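Local coordinates for protein CCMAN5 (Cellulosimicrobium cellulans, PDB 2XSG) that is a calcium-binding family 92 alpha-mannosidase that enables mannose-6-phosphate modification of recombinant lysosomal enzymes produced in yeast, at residues A[568-573]-A[589-594]; A[594-599]-A[613-618]; A[352-357]-A[540-545]; A[536-541]-A[621-626]. All blocks are in the same frame, centred on the assembly; numbering follows the deposited sequence.

Interaction 1. Residues A[568-573]-A[589-594]; sequences RHMFGE and EIDLQA. With CA (calcium ion), chain C.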
# COMPACT_ATOMS: atom_id res chain seq x y z
N ARG A 568 -19.56 -21.19 6.24
CA ARG A 568 -19.13 -22.42 5.61
C ARG A 568 -19.34 -22.43 4.09
O ARG A 568 -18.44 -22.83 3.37
CB ARG A 568 -19.78 -23.64 6.28
CG ARG A 568 -19.39 -23.74 7.77
CD ARG A 568 -20.05 -24.91 8.49
NE ARG A 568 -19.47 -26.17 8.01
CZ ARG A 568 -18.53 -26.87 8.62
NH1 ARG A 568 -18.04 -26.49 9.79
NH2 ARG A 568 -18.08 -27.98 8.07
N HIS A 569 -20.49 -21.96 3.61
CA HIS A 569 -20.77 -21.87 2.18
C HIS A 569 -19.85 -20.85 1.47
O HIS A 569 -19.39 -21.10 0.35
CB HIS A 569 -22.23 -21.49 1.93
CG HIS A 569 -22.68 -21.74 0.53
ND1 HIS A 569 -22.84 -23.00 0.01
CD2 HIS A 569 -23.01 -20.88 -0.47
CE1 HIS A 569 -23.25 -22.92 -1.25
NE2 HIS A 569 -23.36 -21.64 -1.56
N MET A 570 -19.59 -19.71 2.13
CA MET A 570 -18.65 -18.68 1.64
C MET A 570 -17.30 -19.27 1.23
O MET A 570 -16.67 -18.81 0.27
CB MET A 570 -18.40 -17.64 2.73
CG MET A 570 -17.55 -16.45 2.29
SD MET A 570 -18.57 -15.30 1.36
CE MET A 570 -17.37 -14.05 0.93
N PHE A 571 -16.85 -20.28 1.96
CA PHE A 571 -15.57 -20.92 1.68
C PHE A 571 -15.65 -22.31 1.06
O PHE A 571 -14.65 -23.05 1.05
CB PHE A 571 -14.71 -20.91 2.95
CG PHE A 571 -14.16 -19.57 3.26
CD1 PHE A 571 -12.86 -19.25 2.90
CD2 PHE A 571 -14.97 -18.61 3.86
CE1 PHE A 571 -12.36 -17.97 3.16
CE2 PHE A 571 -14.48 -17.34 4.11
CZ PHE A 571 -13.17 -17.02 3.76
N GLY A 572 -16.82 -22.65 0.51
CA GLY A 572 -17.04 -23.94 -0.16
C GLY A 572 -16.68 -25.16 0.67
O GLY A 572 -16.19 -26.15 0.13
N GLU A 573 -16.92 -25.10 1.97
CA GLU A 573 -16.55 -26.19 2.90
C GLU A 573 -17.24 -27.53 2.58
O GLU A 573 -16.68 -28.61 2.85
CB GLU A 573 -16.83 -25.80 4.35
CG GLU A 573 -15.82 -24.82 4.93
CD GLU A 573 -14.45 -25.44 5.20
OE1 GLU A 573 -14.34 -26.68 5.29
OE2 GLU A 573 -13.46 -24.69 5.30
N GLU A 589 -9.42 -6.47 -1.65
CA GLU A 589 -9.55 -6.14 -0.23
C GLU A 589 -10.98 -6.12 0.31
O GLU A 589 -11.18 -5.97 1.52
CB GLU A 589 -8.92 -4.76 0.06
CG GLU A 589 -7.41 -4.67 -0.11
CD GLU A 589 -7.01 -4.30 -1.52
OE1 GLU A 589 -7.89 -4.23 -2.39
OE2 GLU A 589 -5.82 -4.06 -1.77
N ILE A 590 -11.97 -6.27 -0.57
CA ILE A 590 -13.37 -6.16 -0.19
C ILE A 590 -13.70 -7.09 0.98
O ILE A 590 -14.25 -6.66 2.00
CB ILE A 590 -14.32 -6.46 -1.38
CG1 ILE A 590 -14.17 -5.40 -2.51
CG2 ILE A 590 -15.78 -6.58 -0.90
CD1 ILE A 590 -14.07 -3.95 -2.05
N ASP A 591 -13.37 -8.38 0.84
CA ASP A 591 -13.65 -9.31 1.94
C ASP A 591 -12.38 -9.88 2.57
O ASP A 591 -12.32 -11.07 2.90
CB ASP A 591 -14.70 -10.37 1.54
CG ASP A 591 -14.22 -11.32 0.45
OD1 ASP A 591 -13.51 -10.91 -0.49
OD2 ASP A 591 -14.58 -12.51 0.53
N LEU A 592 -11.39 -9.01 2.78
CA LEU A 592 -10.11 -9.38 3.41
C LEU A 592 -10.30 -10.05 4.76
O LEU A 592 -9.51 -10.94 5.14
CB LEU A 592 -9.23 -8.15 3.65
CG LEU A 592 -8.17 -7.63 2.68
CD1 LEU A 592 -7.56 -6.33 3.24
CD2 LEU A 592 -7.09 -8.67 2.40
N GLN A 593 -11.29 -9.58 5.50
CA GLN A 593 -11.54 -10.06 6.85
C GLN A 593 -12.27 -11.39 6.87
O GLN A 593 -12.34 -12.02 7.91
CB GLN A 593 -12.34 -9.01 7.65
CG GLN A 593 -13.84 -8.99 7.42
CD GLN A 593 -14.27 -8.35 6.12
OE1 GLN A 593 -13.50 -8.24 5.15
NE2 GLN A 593 -15.54 -7.93 6.07
N ALA A 594 -12.81 -11.82 5.73
CA ALA A 594 -13.73 -12.98 5.71
C ALA A 594 -13.16 -14.27 6.31
O ALA A 594 -13.89 -15.00 6.97
CB ALA A 594 -14.29 -13.24 4.34
CA CA C . -7.41 -4.05 -4.97
O HOH W 1 -5.97 -6.03 -5.00
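The methyl end of M570 points at a carboxylate oxygen. M570 CE lies 3.2 Å from OD2 of D591, and the two side chains come from opposite directions. M570 CG stands anti to the backbone N (chi1 -174°), and the chain then bends at chi2 (79°), which brings the thioether end to the acid. Both oxygens of D591 have hydrogen-bond partners outside the two segments, and the methyl adds only packing.

The second touch is made by F571. Its ring meets the backbone of A594 obliquely, with CE2 3.7 Å from A594 O. The ring atom CZ also packs on A594 CB at 4.0 Å. H584 stacks on the same ring, and W610 and F598 meet it at steeper angles. With an alanine at F571 the ring is gone, and this would probably open a gap beside A594 and leave H584 without its stacking partner.

Helix 560-570 ends here in a Schellman motif. G572 is its C-prime residue, with the positive phi that favours glycine. E573 N bonds to R568 O at 3.1 Å, and G572 N bonds to H569 O at 3.0 Å.

Residues 589-594 fold as two overlapping type I turns, E589 to L592 and D591 to A594. The second is closed by A594 N on D591 O at 3.0 Å. At the other end of this loop, E589 OE1 binds the calcium ion at 2.6 Å. Water 1, N588 and D662 are further ligands of the metal.

Interaction 2. Residues A[594-599]-A[613-618]; sequences APYLFN and AIYTKE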
# COMPACT_ATOMS: atom_id res chain seq x y z
N ALA A 594 -12.81 -11.82 5.73
CA ALA A 594 -13.73 -12.98 5.71
C ALA A 594 -13.16 -14.27 6.31
O ALA A 594 -13.89 -15.00 6.97
CB ALA A 594 -14.29 -13.24 4.34
N PRO A 595 -11.86 -14.57 6.08
CA PRO A 595 -11.31 -15.79 6.70
C PRO A 595 -11.33 -15.81 8.21
O PRO A 595 -11.35 -16.88 8.80
CB PRO A 595 -9.87 -15.83 6.19
CG PRO A 595 -9.90 -15.03 4.92
CD PRO A 595 -10.93 -13.99 5.09
N TYR A 596 -11.34 -14.63 8.83
CA TYR A 596 -11.35 -14.53 10.28
C TYR A 596 -12.75 -14.48 10.89
O TYR A 596 -12.88 -14.33 12.11
CB TYR A 596 -10.53 -13.31 10.73
CG TYR A 596 -9.08 -13.36 10.29
CD1 TYR A 596 -8.69 -12.87 9.04
CD2 TYR A 596 -8.09 -13.91 11.11
CE1 TYR A 596 -7.36 -12.93 8.62
CE2 TYR A 596 -6.76 -13.97 10.70
CZ TYR A 596 -6.41 -13.47 9.46
OH TYR A 596 -5.09 -13.52 9.05
N LEU A 597 -13.79 -14.62 10.08
CA LEU A 597 -15.16 -14.55 10.62
C LEU A 597 -15.68 -15.86 11.23
O LEU A 597 -16.71 -15.87 11.90
CB LEU A 597 -16.14 -13.98 9.60
CG LEU A 597 -15.71 -12.61 9.04
CD1 LEU A 597 -16.76 -12.06 8.08
CD2 LEU A 597 -15.42 -11.62 10.15
N PHE A 598 -14.97 -16.95 10.98
CA PHE A 598 -15.32 -18.22 11.61
C PHE A 598 -15.22 -18.17 13.14
O PHE A 598 -15.92 -18.91 13.82
CB PHE A 598 -14.47 -19.37 11.04
CG PHE A 598 -14.81 -19.72 9.62
CD1 PHE A 598 -13.94 -19.38 8.58
CD2 PHE A 598 -16.00 -20.40 9.32
CE1 PHE A 598 -14.23 -19.74 7.26
CE2 PHE A 598 -16.30 -20.76 8.01
CZ PHE A 598 -15.41 -20.42 6.97
N ASN A 599 -14.36 -17.27 13.65
CA ASN A 599 -14.27 -16.98 15.08
C ASN A 599 -15.61 -16.50 15.63
O ASN A 599 -15.94 -16.71 16.80
CB ASN A 599 -13.23 -15.89 15.35
CG ASN A 599 -11.79 -16.36 15.21
OD1 ASN A 599 -11.53 -17.54 14.95
ND2 ASN A 599 -10.85 -15.43 15.37
N ALA A 613 -3.79 -21.35 5.26
CA ALA A 613 -3.90 -21.81 3.86
C ALA A 613 -3.75 -20.70 2.82
O ALA A 613 -2.94 -20.80 1.87
CB ALA A 613 -5.24 -22.57 3.65
N ILE A 614 -4.54 -19.64 2.98
CA ILE A 614 -4.51 -18.51 2.04
C ILE A 614 -3.11 -17.92 1.97
O ILE A 614 -2.63 -17.59 0.88
CB ILE A 614 -5.56 -17.42 2.42
CG1 ILE A 614 -6.98 -17.96 2.26
CG2 ILE A 614 -5.42 -16.14 1.51
CD1 ILE A 614 -8.06 -17.15 3.01
N TYR A 615 -2.45 -17.79 3.11
CA TYR A 615 -1.19 -17.03 3.15
C TYR A 615 0.07 -17.88 2.95
O TYR A 615 1.11 -17.34 2.59
CB TYR A 615 -1.08 -16.20 4.42
CG TYR A 615 -2.09 -15.09 4.47
CD1 TYR A 615 -1.84 -13.88 3.85
CD2 TYR A 615 -3.31 -15.27 5.13
CE1 TYR A 615 -2.76 -12.85 3.87
CE2 TYR A 615 -4.25 -14.25 5.16
CZ TYR A 615 -3.97 -13.03 4.53
OH TYR A 615 -4.89 -12.01 4.56
N THR A 616 -0.02 -19.19 3.18
CA THR A 616 1.20 -20.01 3.12
C THR A 616 1.08 -21.30 2.31
O THR A 616 2.06 -22.01 2.18
CB THR A 616 1.75 -20.38 4.51
OG1 THR A 616 0.95 -21.42 5.08
CG2 THR A 616 1.76 -19.18 5.44
N LYS A 617 -0.10 -21.57 1.75
CA LYS A 617 -0.37 -22.80 1.00
C LYS A 617 -1.09 -22.48 -0.32
O LYS A 617 -1.28 -21.31 -0.66
CB LYS A 617 -1.22 -23.75 1.85
CG LYS A 617 -0.59 -24.16 3.19
CD LYS A 617 -1.55 -25.04 3.99
CE LYS A 617 -0.92 -25.52 5.28
NZ LYS A 617 0.19 -26.48 5.06
N GLU A 618 -1.45 -23.52 -1.07
CA GLU A 618 -2.26 -23.39 -2.26
C GLU A 618 -3.72 -23.36 -1.84
O GLU A 618 -4.12 -24.13 -0.98
CB GLU A 618 -2.08 -24.58 -3.18
CG GLU A 618 -0.72 -24.71 -3.82
CD GLU A 618 -0.79 -25.56 -5.08
OE1 GLU A 618 -1.70 -26.41 -5.17
OE2 GLU A 618 0.04 -25.35 -5.99
O HOH W 2 -4.54 -11.59 7.23
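I614 sets its CD1 methyl against CG of P595. The pair I614 CD1 and P595 CG is only 3.4 Å apart, tighter than usual for two carbons. The two side chains cross at about a right angle. I614 has CG1 anti to the carbonyl carbon (chi1 -66°), and its chain runs on extended; this reach puts CD1 at P595. Its other branch, CG2, lies over the rim of one face of the next residue's ring.

That next residue, Y615, meets Y596. The hydroxyl Y596 OH comes obliquely to Y615 CE2 at 4.0 Å, and the two side chains also cross at about a right angle. Water 2 links the two phenols. It bonds to Y596 OH at 2.7 Å and, more weakly, to Y615 OH at 2.7 Å. Two buried hydroxyls thus share one water and do not bond each other directly.

Further along, K617 N still bonds to A613 O at 2.9 Å, near the end of helix 604-616. K617 NZ reaches E716 O.

The contact folds the 594-599 segment, which opens with a 3-10 turn at 594-596, back on the helix that follows it in the chain. T607 of the same helix bonds P595 O. Y615 also packs on M669, F670 and A673 of helix 665-675, and Y596 stacks on F678 of strand 677-678.

Interaction 3. Residues A[352-357]-A[540-545]; sequences ATWDDF and WQYHWY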
# COMPACT_ATOMS: atom_id res chain seq x y z
N ALA A 352 -4.61 5.99 -0.21
CA ALA A 352 -5.44 5.17 -1.09
C ALA A 352 -6.39 4.44 -0.16
O ALA A 352 -6.52 3.22 -0.20
CB ALA A 352 -4.60 4.19 -1.87
N THR A 353 -7.06 5.21 0.69
CA THR A 353 -7.71 4.67 1.86
C THR A 353 -8.94 3.79 1.59
O THR A 353 -9.28 2.94 2.41
CB THR A 353 -7.95 5.82 2.87
OG1 THR A 353 -6.72 6.55 2.98
CG2 THR A 353 -8.36 5.29 4.25
N TRP A 354 -9.59 3.98 0.44
CA TRP A 354 -10.68 3.08 -0.01
C TRP A 354 -10.20 1.62 -0.08
O TRP A 354 -10.91 0.70 0.32
CB TRP A 354 -11.20 3.53 -1.37
CG TRP A 354 -12.48 2.89 -1.86
CD1 TRP A 354 -13.76 3.35 -1.65
CD2 TRP A 354 -12.61 1.71 -2.66
NE1 TRP A 354 -14.67 2.51 -2.26
CE2 TRP A 354 -13.99 1.51 -2.90
CE3 TRP A 354 -11.69 0.80 -3.21
CZ2 TRP A 354 -14.48 0.42 -3.65
CZ3 TRP A 354 -12.18 -0.28 -3.96
CH2 TRP A 354 -13.56 -0.46 -4.17
N ASP A 355 -8.97 1.43 -0.58
CA ASP A 355 -8.34 0.11 -0.65
C ASP A 355 -7.64 -0.31 0.63
O ASP A 355 -7.66 -1.49 0.99
CB ASP A 355 -7.29 0.02 -1.78
CG ASP A 355 -7.81 0.47 -3.11
OD1 ASP A 355 -7.30 1.48 -3.66
OD2 ASP A 355 -8.72 -0.19 -3.62
N ASP A 356 -6.99 0.63 1.30
CA ASP A 356 -5.99 0.22 2.28
C ASP A 356 -6.31 0.39 3.76
O ASP A 356 -5.45 0.15 4.60
CB ASP A 356 -4.63 0.87 1.97
CG ASP A 356 -4.54 2.31 2.42
OD1 ASP A 356 -5.51 2.83 3.03
OD2 ASP A 356 -3.48 2.93 2.14
N PHE A 357 -7.54 0.80 4.07
CA PHE A 357 -7.86 1.26 5.43
C PHE A 357 -7.50 0.27 6.55
O PHE A 357 -7.08 0.70 7.62
CB PHE A 357 -9.32 1.77 5.55
CG PHE A 357 -10.39 0.70 5.47
CD1 PHE A 357 -10.95 0.15 6.64
CD2 PHE A 357 -10.89 0.28 4.24
CE1 PHE A 357 -11.96 -0.82 6.58
CE2 PHE A 357 -11.90 -0.70 4.16
CZ PHE A 357 -12.44 -1.25 5.33
N TRP A 540 -22.00 -11.62 -1.94
CA TRP A 540 -21.44 -12.47 -0.87
C TRP A 540 -20.22 -11.84 -0.21
O TRP A 540 -20.02 -11.98 1.01
CB TRP A 540 -21.04 -13.83 -1.40
CG TRP A 540 -22.14 -14.85 -1.44
CD1 TRP A 540 -22.89 -15.20 -2.51
CD2 TRP A 540 -22.60 -15.66 -0.34
NE1 TRP A 540 -23.79 -16.18 -2.16
CE2 TRP A 540 -23.63 -16.48 -0.84
CE3 TRP A 540 -22.24 -15.76 1.01
CZ2 TRP A 540 -24.30 -17.40 -0.04
CZ3 TRP A 540 -22.91 -16.69 1.81
CH2 TRP A 540 -23.94 -17.49 1.27
N GLN A 541 -19.39 -11.15 -1.00
CA GLN A 541 -18.16 -10.54 -0.50
C GLN A 541 -18.47 -9.23 0.26
O GLN A 541 -17.97 -9.00 1.37
CB GLN A 541 -17.17 -10.32 -1.66
CG GLN A 541 -16.64 -11.65 -2.25
CD GLN A 541 -16.09 -11.53 -3.67
OE1 GLN A 541 -16.02 -10.43 -4.23
NE2 GLN A 541 -15.67 -12.67 -4.25
N TYR A 542 -19.31 -8.40 -0.34
CA TYR A 542 -19.79 -7.19 0.31
C TYR A 542 -20.75 -7.44 1.48
O TYR A 542 -20.92 -6.57 2.33
CB TYR A 542 -20.47 -6.27 -0.70
CG TYR A 542 -19.54 -5.33 -1.41
CD1 TYR A 542 -18.85 -5.72 -2.56
CD2 TYR A 542 -19.37 -4.04 -0.95
CE1 TYR A 542 -18.00 -4.82 -3.23
CE2 TYR A 542 -18.53 -3.14 -1.60
CZ TYR A 542 -17.86 -3.54 -2.73
OH TYR A 542 -17.04 -2.61 -3.33
N HIS A 543 -21.39 -8.62 1.52
CA HIS A 543 -22.28 -8.96 2.64
C HIS A 543 -21.69 -8.65 4.04
O HIS A 543 -22.41 -8.14 4.93
CB HIS A 543 -22.74 -10.42 2.58
CG HIS A 543 -23.68 -10.79 3.70
ND1 HIS A 543 -23.31 -11.60 4.74
CD2 HIS A 543 -24.94 -10.38 3.97
CE1 HIS A 543 -24.31 -11.72 5.60
NE2 HIS A 543 -25.31 -10.98 5.15
N TRP A 544 -20.40 -8.95 4.20
CA TRP A 544 -19.69 -8.88 5.48
C TRP A 544 -19.10 -7.48 5.75
O TRP A 544 -18.38 -7.31 6.73
CB TRP A 544 -18.57 -9.94 5.53
CG TRP A 544 -19.02 -11.31 5.08
CD1 TRP A 544 -18.80 -11.89 3.86
CD2 TRP A 544 -19.79 -12.26 5.85
NE1 TRP A 544 -19.38 -13.15 3.82
CE2 TRP A 544 -20.00 -13.39 5.02
CE3 TRP A 544 -20.32 -12.25 7.15
CZ2 TRP A 544 -20.72 -14.51 5.46
CZ3 TRP A 544 -21.04 -13.36 7.58
CH2 TRP A 544 -21.24 -14.47 6.73
N TYR A 545 -19.41 -6.50 4.90
CA TYR A 545 -18.71 -5.21 4.93
C TYR A 545 -18.80 -4.46 6.26
O TYR A 545 -17.81 -3.86 6.72
CB TYR A 545 -19.14 -4.30 3.79
CG TYR A 545 -18.16 -3.18 3.49
CD1 TYR A 545 -18.24 -1.95 4.14
CD2 TYR A 545 -17.15 -3.36 2.55
CE1 TYR A 545 -17.34 -0.92 3.86
CE2 TYR A 545 -16.24 -2.33 2.26
CZ TYR A 545 -16.34 -1.13 2.92
OH TYR A 545 -15.43 -0.13 2.62
O HOH W 3 -13.83 0.64 0.80
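W354 and Y545 both hold CG anti to the backbone N (chi1 -169° and -160°), while F357 turns its CG between the backbone N and the carbonyl carbon (chi1 71°). These settings bring two aromatic rings of helix 353-366 to two phenol ends. Y542 OH approaches the benzo side of the W354 indole obliquely, 4.0 Å from CZ2, and the two side chains cross at about a right angle. Y545 OH comes to F357, also obliquely, 3.9 Å from CE2.

Water 3 joins the segments. It donates to W354 O at 3.0 Å and lies 2.5 Å from Y545 OH, a notably short distance. The water lies in the plane of the Y545 ring and also sits over the rim of one face of the W354 indole.

The fold is that of the six-hairpin glycosidases, whose catalytic domain is an (alpha/alpha)6 barrel. Here the start of helix 353-366, with A352 at the N-cap position, faces helix 539-542 and the type I turn Y542 to Y545.

W354 NE1 bonds to Q460, Y542 OH bonds to Y535 O, and R405 makes a cation-pi contact with the indole. Y545 OH has a weak bond to R408. The calcium ion is about 6 Å from the W354 side chain, and a buffer molecule, probably from crystallisation, bonds to D355 OD1, consistent with a place at the substrate pocket.

Interaction 4. Residues A[536-541]-A[621-626]; sequences QGTLWQ and NRYIAT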
# COMPACT_ATOMS: atom_id res chain seq x y z
N GLN A 536 -15.85 -3.89 -7.83
CA GLN A 536 -14.78 -4.87 -7.65
C GLN A 536 -15.14 -6.00 -6.67
O GLN A 536 -14.27 -6.50 -5.94
CB GLN A 536 -13.51 -4.19 -7.17
CG GLN A 536 -12.64 -3.54 -8.24
CD GLN A 536 -11.32 -3.08 -7.61
OE1 GLN A 536 -11.26 -2.01 -7.00
NE2 GLN A 536 -10.26 -3.91 -7.73
N GLY A 537 -16.41 -6.42 -6.67
CA GLY A 537 -16.81 -7.57 -5.87
C GLY A 537 -18.24 -8.04 -6.05
O GLY A 537 -18.98 -7.53 -6.90
N THR A 538 -18.61 -9.02 -5.22
CA THR A 538 -19.91 -9.69 -5.30
C THR A 538 -20.69 -9.38 -4.03
O THR A 538 -20.12 -8.94 -3.03
CB THR A 538 -19.75 -11.22 -5.37
OG1 THR A 538 -19.34 -11.71 -4.09
CG2 THR A 538 -18.74 -11.65 -6.43
N LEU A 539 -21.99 -9.65 -4.07
CA LEU A 539 -22.83 -9.50 -2.88
C LEU A 539 -22.37 -10.36 -1.69
O LEU A 539 -22.32 -9.88 -0.57
CB LEU A 539 -24.32 -9.71 -3.21
CG LEU A 539 -24.90 -8.58 -4.08
CD1 LEU A 539 -26.11 -9.05 -4.84
CD2 LEU A 539 -25.22 -7.33 -3.27
N TRP A 540 -22.00 -11.62 -1.94
CA TRP A 540 -21.44 -12.47 -0.87
C TRP A 540 -20.22 -11.84 -0.21
O TRP A 540 -20.02 -11.98 1.01
CB TRP A 540 -21.04 -13.83 -1.40
CG TRP A 540 -22.14 -14.85 -1.44
CD1 TRP A 540 -22.89 -15.20 -2.51
CD2 TRP A 540 -22.60 -15.66 -0.34
NE1 TRP A 540 -23.79 -16.18 -2.16
CE2 TRP A 540 -23.63 -16.48 -0.84
CE3 TRP A 540 -22.24 -15.76 1.01
CZ2 TRP A 540 -24.30 -17.40 -0.04
CZ3 TRP A 540 -22.91 -16.69 1.81
CH2 TRP A 540 -23.94 -17.49 1.27
N GLN A 541 -19.39 -11.15 -1.00
CA GLN A 541 -18.16 -10.54 -0.50
C GLN A 541 -18.47 -9.23 0.26
O GLN A 541 -17.97 -9.00 1.37
CB GLN A 541 -17.17 -10.32 -1.66
CG GLN A 541 -16.64 -11.65 -2.25
CD GLN A 541 -16.09 -11.53 -3.67
OE1 GLN A 541 -16.02 -10.43 -4.23
NE2 GLN A 541 -15.67 -12.67 -4.25
N ASN A 621 -8.95 -20.51 -6.09
CA ASN A 621 -9.22 -19.12 -6.41
C ASN A 621 -10.19 -18.99 -7.56
O ASN A 621 -9.88 -19.39 -8.69
CB ASN A 621 -7.93 -18.37 -6.71
CG ASN A 621 -7.15 -18.08 -5.44
OD1 ASN A 621 -7.35 -17.05 -4.81
ND2 ASN A 621 -6.31 -19.04 -5.03
N ARG A 622 -11.38 -18.49 -7.24
CA ARG A 622 -12.44 -18.27 -8.22
C ARG A 622 -12.38 -16.86 -8.81
O ARG A 622 -12.65 -16.65 -10.00
CB ARG A 622 -13.83 -18.54 -7.61
CG ARG A 622 -14.99 -18.17 -8.55
CD ARG A 622 -16.36 -18.58 -8.02
NE ARG A 622 -17.43 -18.06 -8.89
CZ ARG A 622 -18.74 -18.20 -8.67
NH1 ARG A 622 -19.20 -18.88 -7.63
NH2 ARG A 622 -19.60 -17.67 -9.53
N TYR A 623 -12.02 -15.88 -7.98
CA TYR A 623 -12.11 -14.49 -8.40
C TYR A 623 -10.77 -13.77 -8.60
O TYR A 623 -9.82 -13.96 -7.85
CB TYR A 623 -12.96 -13.70 -7.40
CG TYR A 623 -14.40 -14.19 -7.27
CD1 TYR A 623 -14.77 -15.08 -6.26
CD2 TYR A 623 -15.39 -13.74 -8.13
CE1 TYR A 623 -16.08 -15.51 -6.12
CE2 TYR A 623 -16.71 -14.18 -8.01
CZ TYR A 623 -17.05 -15.06 -7.00
OH TYR A 623 -18.35 -15.50 -6.86
N ILE A 624 -10.73 -12.94 -9.65
CA ILE A 624 -9.65 -11.94 -9.85
C ILE A 624 -10.18 -10.59 -9.37
O ILE A 624 -11.29 -10.53 -8.86
CB ILE A 624 -9.15 -11.89 -11.34
CG1 ILE A 624 -10.33 -11.84 -12.33
CG2 ILE A 624 -8.24 -13.10 -11.64
CD1 ILE A 624 -9.93 -11.59 -13.79
N ALA A 625 -9.38 -9.54 -9.49
CA ALA A 625 -9.72 -8.25 -8.89
C ALA A 625 -10.41 -7.30 -9.86
O ALA A 625 -10.79 -6.20 -9.48
CB ALA A 625 -8.49 -7.60 -8.28
N THR A 626 -10.57 -7.74 -11.11
CA THR A 626 -11.16 -6.92 -12.16
C THR A 626 -11.85 -7.85 -13.17
O THR A 626 -11.75 -9.07 -13.05
CB THR A 626 -10.12 -5.98 -12.83
OG1 THR A 626 -10.80 -5.01 -13.63
CG2 THR A 626 -9.12 -6.78 -13.72
O HOH W 4 -18.93 -14.39 -4.14
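Q536 makes the direct hydrogen bond of this contact, from NE2 to A625 O at 2.9 Å. The N-H...O angle is 167°. The oxygen lies in the glutamine's amide plane, and the donor is somewhat tilted from the carbonyl plane. Q536 O bonds to N588, a calcium ligand.

G537 leads to T538, the N-cap of helix 539-542. T538 holds OG1 between the backbone N and the carbonyl carbon (chi1 72°), which leaves CG2 for Y623. This methyl packs obliquely on Y623 CE2 at 3.6 Å. T538 OG1 accepts from Q541 N at 3.1 Å and bonds to water 4 at 2.7 Å. That water donates to Y623 OH at 3.0 Å. In return, Q541 OE1 accepts from T538 N at 3.1 Å, the donor coming from above the OE1 carbonyl plane. This is a capping box.

Q541 brings NE2 down on one face of the Y623 ring, 3.2 Å above its plane and towards the rim. The amide and ring planes stand 81° apart. NE2 also bonds to L583 O. R622 CG lies over the opposite face, near the rim.

A leucine in place of Y623 has no hydroxyl and no flat face, so water 4 and A527 O would probably lose a partner and Q541 NE2 the ring face beneath it.

Strand 618-623 is an outer strand of a three-stranded antiparallel sheet and pairs with strand 638-646. The contact sets its end against the start of helix 539-542.

How the interactions relate
All four contacts are largely buried. Interactions 1 and 2 involve buried residues throughout, while W354 of interaction 3 and Q536 of interaction 4 are partly exposed. Interactions 1 and 2 share A594 and use successive helices, 560-570 and 604-616; F571 and F598 pack where they meet. Interactions 3 and 4 share W540 and Q541 of helix 539-542, and M570 of interaction 1 packs against W540. Interaction 1 meets by a methyl at a carboxylate and a ring on an alanine. Interaction 2 joins a tight apolar pair to a water-bridged phenol pair. Interaction 3 meets through phenol ends, rings and a water. Interaction 4 alone has a direct hydrogen bond between its segments. Interaction 1 carries a calcium ligand.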